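Local atomic coordinates of 7beta-hydroxysteroid dehydrogenase (Collinsella aerofaciens, PDB entry 5FYD), a protein that reduces the 7-oxo group of 7-oxo-lithocholate with NADPH to yield ursodeoxycholate, acting as a homodimeric 7beta-hydroxysteroid dehydrogenase. Residues A[27-32]-A[54-59]; A[5-10]-A[135-140]. All coordinates share one frame; numbering follows the deposited sequence.

Contact 1: residues A[27-32]-A[54-59]; sequences KIAAGG and ETYGVE
Ala29 O is gripped from two sources. Gly32 N donates to it at 2.9 Å, and a water that can also donate to Tyr56 O lies 2.8 Å from Ala29 O. The water can thus link the ends of helices 19-30 and 42-56. The first bond belongs to a Schellman motif with Gly32 as its C-prime residue. Ala29 packs between Tyr56 and Val58, and the Tyr56 ring runs on to Ala30. Tyr56 CG lies anti to the carbonyl carbon (chi1 -60°) and meets Ala29 CB at 3.7 Å. Ala30 N sits over one face of the ring, 3.7 Å from Tyr56 CD1, and Ala30 CB approaches Tyr56 CE1 at 3.8 Å. Val58 splits its branches: CG2 packs on Ala29 CB at 3.8 Å, while CG1 touches Ala29 O. Ile52 and Val35 also touch Ala29. An alanine at Tyr56 would keep CB on Ala29 but would probably open a gap and leave the Ala30 methyl without the ring it packs on. The contact joins two helices of the Rossmann fold, at the far end of helix 19-30 from the NADP-binding Gly19 and Gly21. Methyl and ring packing hold the helix ends together; backbone oxygens and water can add polar linkage.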
loop_
_atom_site.group_PDB
_atom_site.type_symbol
_atom_site.label_atom_id
_atom_site.label_comp_id
_atom_site.label_asym_id
_atom_site.label_seq_id
_atom_site.Cartn_x
_atom_site.Cartn_y
_atom_site.Cartn_z
ATOM N N LYS A 27 -8.485 8.348 20.924
ATOM C CA LYS A 27 -7.843 8.407 22.245
ATOM C C LYS A 27 -8.115 9.748 22.959
ATOM O O LYS A 27 -8.510 9.759 24.134
ATOM C CB LYS A 27 -6.340 8.138 22.146
ATOM C CG LYS A 27 -5.597 8.132 23.469
ATOM C CD LYS A 27 -5.994 6.986 24.391
ATOM C CE LYS A 27 -4.999 6.843 25.537
ATOM N NZ LYS A 27 -5.037 5.487 26.148
ATOM N N ILE A 28 -7.951 10.874 22.261
ATOM C CA ILE A 28 -8.196 12.159 22.905
ATOM C C ILE A 28 -9.689 12.389 23.203
ATOM O O ILE A 28 -10.026 12.971 24.222
ATOM C CB ILE A 28 -7.529 13.370 22.193
ATOM C CG1 ILE A 28 -8.188 13.680 20.859
ATOM C CG2 ILE A 28 -6.010 13.152 22.052
ATOM C CD1 ILE A 28 -7.759 15.028 20.321
ATOM N N ALA A 29 -10.564 11.878 22.338
ATOM C CA ALA A 29 -11.996 11.945 22.584
ATOM C C ALA A 29 -12.371 11.122 23.812
ATOM O O ALA A 29 -13.130 11.599 24.659
ATOM C CB ALA A 29 -12.755 11.482 21.370
ATOM N N ALA A 30 -11.817 9.917 23.925
ATOM C CA ALA A 30 -11.998 9.090 25.135
ATOM C C ALA A 30 -11.487 9.802 26.386
ATOM O O ALA A 30 -12.033 9.638 27.493
ATOM C CB ALA A 30 -11.294 7.761 24.973
ATOM N N GLY A 31 -10.428 10.592 26.217
ATOM C CA GLY A 31 -9.910 11.448 27.264
ATOM C C GLY A 31 -10.643 12.762 27.478
ATOM O O GLY A 31 -10.164 13.619 28.218
ATOM N N GLY A 32 -11.796 12.924 26.827
ATOM C CA GLY A 32 -12.670 14.068 27.008
ATOM C C GLY A 32 -12.414 15.293 26.150
ATOM O O GLY A 32 -13.123 16.287 26.302
ATOM N N GLU A 54 -20.837 10.536 18.064
ATOM C CA GLU A 54 -21.811 9.524 18.508
ATOM C C GLU A 54 -21.238 8.571 19.577
ATOM O O GLU A 54 -21.933 8.193 20.517
ATOM C CB GLU A 54 -22.339 8.728 17.304
ATOM C CG GLU A 54 -23.744 8.206 17.489
ATOM C CD GLU A 54 -24.766 9.343 17.517
ATOM O OE1 GLU A 54 -24.906 10.109 16.524
ATOM O OE2 GLU A 54 -25.410 9.490 18.566
ATOM N N THR A 55 -19.960 8.248 19.462
ATOM C CA THR A 55 -19.303 7.345 20.392
ATOM C C THR A 55 -18.871 8.016 21.695
ATOM O O THR A 55 -19.009 7.420 22.782
ATOM C CB THR A 55 -18.077 6.701 19.703
ATOM O OG1 THR A 55 -18.521 6.059 18.507
ATOM C CG2 THR A 55 -17.395 5.681 20.613
ATOM N N TYR A 56 -18.318 9.224 21.590
ATOM C CA TYR A 56 -17.646 9.890 22.723
ATOM C C TYR A 56 -18.342 11.111 23.294
ATOM O O TYR A 56 -18.020 11.525 24.399
ATOM C CB TYR A 56 -16.208 10.247 22.376
ATOM C CG TYR A 56 -15.387 9.026 22.014
ATOM C CD1 TYR A 56 -14.940 8.157 22.994
ATOM C CD2 TYR A 56 -15.090 8.731 20.691
ATOM C CE1 TYR A 56 -14.202 7.035 22.670
ATOM C CE2 TYR A 56 -14.351 7.611 20.371
ATOM C CZ TYR A 56 -13.913 6.772 21.370
ATOM O OH TYR A 56 -13.179 5.650 21.040
ATOM N N GLY A 57 -19.296 11.684 22.564
ATOM C CA GLY A 57 -20.024 12.847 23.062
ATOM C C GLY A 57 -19.163 14.092 23.168
ATOM O O GLY A 57 -19.419 14.965 23.999
ATOM N N VAL A 58 -18.138 14.174 22.329
ATOM C CA VAL A 58 -17.311 15.381 22.259
ATOM C C VAL A 58 -17.695 16.175 21.031
ATOM O O VAL A 58 -18.336 15.650 20.105
ATOM C CB VAL A 58 -15.792 15.068 22.282
ATOM C CG1 VAL A 58 -15.450 14.304 23.562
ATOM C CG2 VAL A 58 -15.327 14.324 21.048
ATOM N N GLU A 59 -17.274 17.428 21.013
ATOM C CA GLU A 59 -17.453 18.274 19.830
ATOM C C GLU A 59 -16.369 17.951 18.813
ATOM O O GLU A 59 -15.262 17.534 19.184
ATOM C CB GLU A 59 -17.367 19.747 20.189
ATOM C CG GLU A 59 -18.484 20.234 21.106
ATOM C CD GLU A 59 -18.274 21.654 21.530
ATOM O OE1 GLU A 59 -17.579 21.880 22.530
ATOM O OE2 GLU A 59 -18.729 22.565 20.806
HETATM O O HOH W 1 -15.547 11.336 26.143
#

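Contact 2: residues A[5-10]-A[135-140]; sequences EKYGEW and RGAVIN
Tyr7 lays its ring over the methyl of Ala137. Ala137 CB stands 3.7 Å from the centroid of the Tyr7 ring and 8° off its normal, a CH-pi contact over the face. Lys6 CG covers the opposite face from within the same segment, so the ring is sandwiched between two aliphatic carbons. Tyr7 CD1 also touches Gly136 O at 3.5 Å. The phenol end is held beyond this pair, where Tyr7 OH hydrogen-bonds Asp180 OD2.

Arg135 reaches back to the Tyr7 backbone. Its NH1 donates to Tyr7 O at 2.8 Å, with an N-H...O angle of 156°. The oxygen lies near the guanidinium plane, while the donor is tilted 31° from the carbonyl plane. The chain of Arg135 bends at chi3, and its aliphatic part lies against the same oxygen, with CG 3.1 Å from Tyr7 O. Arg135 NH2 makes a salt bridge to Asp84 OD1, and Asp84 OD2 takes Glu9 N, so one aspartate ties both segments. Gly8 CA is 3.3 Å from Arg135 NH1. A side chain on Gly8 would clash with that nitrogen and with the carbonyl before it.

The contact fastens helix 3-7, which precedes the first strand of the Rossmann fold, to the start of strand 136-143. The ring packs on the first residues of the strand. The guanidinium charge is shared between a carboxylate and a carbonyl, and is likely to polarise the Tyr7 carbonyl.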
loop_
_atom_site.group_PDB
_atom_site.type_symbol
_atom_site.label_atom_id
_atom_site.label_comp_id
_atom_site.label_asym_id
_atom_site.label_seq_id
_atom_site.Cartn_x
_atom_site.Cartn_y
_atom_site.Cartn_z
ATOM N N GLU A 5 -9.075 17.989 31.155
ATOM C CA GLU A 5 -8.793 18.698 32.403
ATOM C C GLU A 5 -7.311 19.040 32.529
ATOM O O GLU A 5 -6.950 20.115 33.011
ATOM C CB GLU A 5 -9.257 17.855 33.606
ATOM C CG GLU A 5 -10.763 17.623 33.657
ATOM C CD GLU A 5 -11.191 16.482 34.591
ATOM O OE1 GLU A 5 -10.693 15.336 34.475
ATOM O OE2 GLU A 5 -12.068 16.725 35.444
ATOM N N LYS A 6 -6.441 18.135 32.098
ATOM C CA LYS A 6 -5.000 18.311 32.278
ATOM C C LYS A 6 -4.413 19.324 31.283
ATOM O O LYS A 6 -3.585 20.173 31.640
ATOM C CB LYS A 6 -4.295 16.954 32.137
ATOM C CG LYS A 6 -2.798 16.995 32.388
ATOM C CD LYS A 6 -2.182 15.606 32.356
ATOM C CE LYS A 6 -0.759 15.658 32.898
ATOM N NZ LYS A 6 -0.199 14.288 33.061
ATOM N N TYR A 7 -4.838 19.219 30.027
ATOM C CA TYR A 7 -4.195 19.990 28.942
ATOM C C TYR A 7 -5.015 21.098 28.287
ATOM O O TYR A 7 -4.487 22.183 28.017
ATOM C CB TYR A 7 -3.694 19.019 27.875
ATOM C CG TYR A 7 -2.577 18.125 28.338
ATOM C CD1 TYR A 7 -1.354 18.655 28.764
ATOM C CD2 TYR A 7 -2.720 16.745 28.319
ATOM C CE1 TYR A 7 -0.323 17.829 29.186
ATOM C CE2 TYR A 7 -1.686 15.910 28.713
ATOM C CZ TYR A 7 -0.488 16.456 29.134
ATOM O OH TYR A 7 0.518 15.600 29.528
ATOM N N GLY A 8 -6.288 20.848 28.021
ATOM C CA GLY A 8 -7.155 21.898 27.445
ATOM C C GLY A 8 -8.333 21.355 26.682
ATOM O O GLY A 8 -8.479 20.169 26.554
ATOM N N GLU A 9 -9.179 22.239 26.171
ATOM C CA GLU A 9 -10.474 21.817 25.612
ATOM C C GLU A 9 -10.418 21.065 24.300
ATOM O O GLU A 9 -11.218 20.149 24.093
ATOM C CB GLU A 9 -11.422 23.015 25.409
ATOM C CG GLU A 9 -12.065 23.541 26.660
ATOM C CD GLU A 9 -12.987 22.522 27.292
ATOM O OE1 GLU A 9 -14.011 22.090 26.693
ATOM O OE2 GLU A 9 -12.641 22.138 28.395
ATOM N N TRP A 10 -9.532 21.489 23.397
ATOM C CA TRP A 10 -9.475 20.938 22.064
ATOM C C TRP A 10 -8.113 20.322 21.757
ATOM O O TRP A 10 -7.078 20.873 22.131
ATOM C CB TRP A 10 -9.775 22.016 21.026
ATOM C CG TRP A 10 -11.200 22.473 21.027
ATOM C CD1 TRP A 10 -11.767 23.398 21.847
ATOM C CD2 TRP A 10 -12.219 22.037 20.138
ATOM N NE1 TRP A 10 -13.099 23.559 21.531
ATOM C CE2 TRP A 10 -13.408 22.727 20.493
ATOM C CE3 TRP A 10 -12.259 21.110 19.084
ATOM C CZ2 TRP A 10 -14.599 22.558 19.803
ATOM C CZ3 TRP A 10 -13.440 20.912 18.414
ATOM C CH2 TRP A 10 -14.613 21.634 18.777
ATOM N N ARG A 135 0.738 25.387 29.275
ATOM C CA ARG A 135 -0.129 24.258 29.369
ATOM C C ARG A 135 -0.377 23.693 27.964
ATOM O O ARG A 135 -0.729 24.446 27.060
ATOM C CB ARG A 135 -1.432 24.718 30.035
ATOM C CG ARG A 135 -2.587 23.769 29.863
ATOM C CD ARG A 135 -3.854 24.245 30.564
ATOM N NE ARG A 135 -4.408 25.528 30.107
ATOM C CZ ARG A 135 -5.264 25.717 29.092
ATOM N NH1 ARG A 135 -5.639 24.716 28.311
ATOM N NH2 ARG A 135 -5.727 26.946 28.838
ATOM N N GLY A 136 -0.182 22.381 27.813
ATOM C CA GLY A 136 -0.453 21.708 26.549
ATOM C C GLY A 136 0.363 20.468 26.320
ATOM O O GLY A 136 1.265 20.152 27.085
ATOM N N ALA A 137 0.070 19.774 25.229
ATOM C CA ALA A 137 0.833 18.584 24.892
ATOM C C ALA A 137 0.975 18.408 23.406
ATOM O O ALA A 137 0.061 18.739 22.644
ATOM C CB ALA A 137 0.177 17.377 25.498
ATOM N N VAL A 138 2.129 17.902 22.985
ATOM C CA VAL A 138 2.364 17.569 21.598
ATOM C C VAL A 138 2.936 16.163 21.546
ATOM O O VAL A 138 3.885 15.859 22.274
ATOM C CB VAL A 138 3.384 18.511 20.935
ATOM C CG1 VAL A 138 3.638 18.095 19.469
ATOM C CG2 VAL A 138 2.905 19.950 21.012
ATOM N N ILE A 139 2.371 15.315 20.695
ATOM C CA ILE A 139 3.000 14.027 20.351
ATOM C C ILE A 139 3.131 13.996 18.858
ATOM O O ILE A 139 2.136 13.946 18.164
ATOM C CB ILE A 139 2.173 12.807 20.820
ATOM C CG1 ILE A 139 2.028 12.816 22.346
ATOM C CG2 ILE A 139 2.819 11.498 20.325
ATOM C CD1 ILE A 139 1.062 11.760 22.865
ATOM N N ASN A 140 4.355 14.050 18.358
ATOM C CA ASN A 140 4.575 13.952 16.933
ATOM C C ASN A 140 5.027 12.549 16.575
ATOM O O ASN A 140 5.646 11.854 17.372
ATOM C CB ASN A 140 5.588 14.979 16.453
ATOM C CG ASN A 140 5.093 16.382 16.603
ATOM O OD1 ASN A 140 3.907 16.664 16.413
ATOM N ND2 ASN A 140 6.000 17.293 16.949
#

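Overall arrangement
Contact 1 lies at the surface, where helices 19-30 and 42-56 end side by side. Contact 2 is buried and joins the N-terminal helix 3-7 to an inner strand of the parallel sheet. The two share no helix or strand, but they touch: Glu59 CB of contact 1 packs on Trp10 CH2 of contact 2 at 3.6 Å. A backbone bond from Gly31 of contact 1 to Arg4 reaches helix 3-7, on which contact 2 lies. Along the chain, contact 1 is nested within the loop that contact 2 closes. Their chemistry follows their place. The outer contact is apolar with a water in reach of both segments. The inner one joins its segments directly through a charged side chain and an aromatic face.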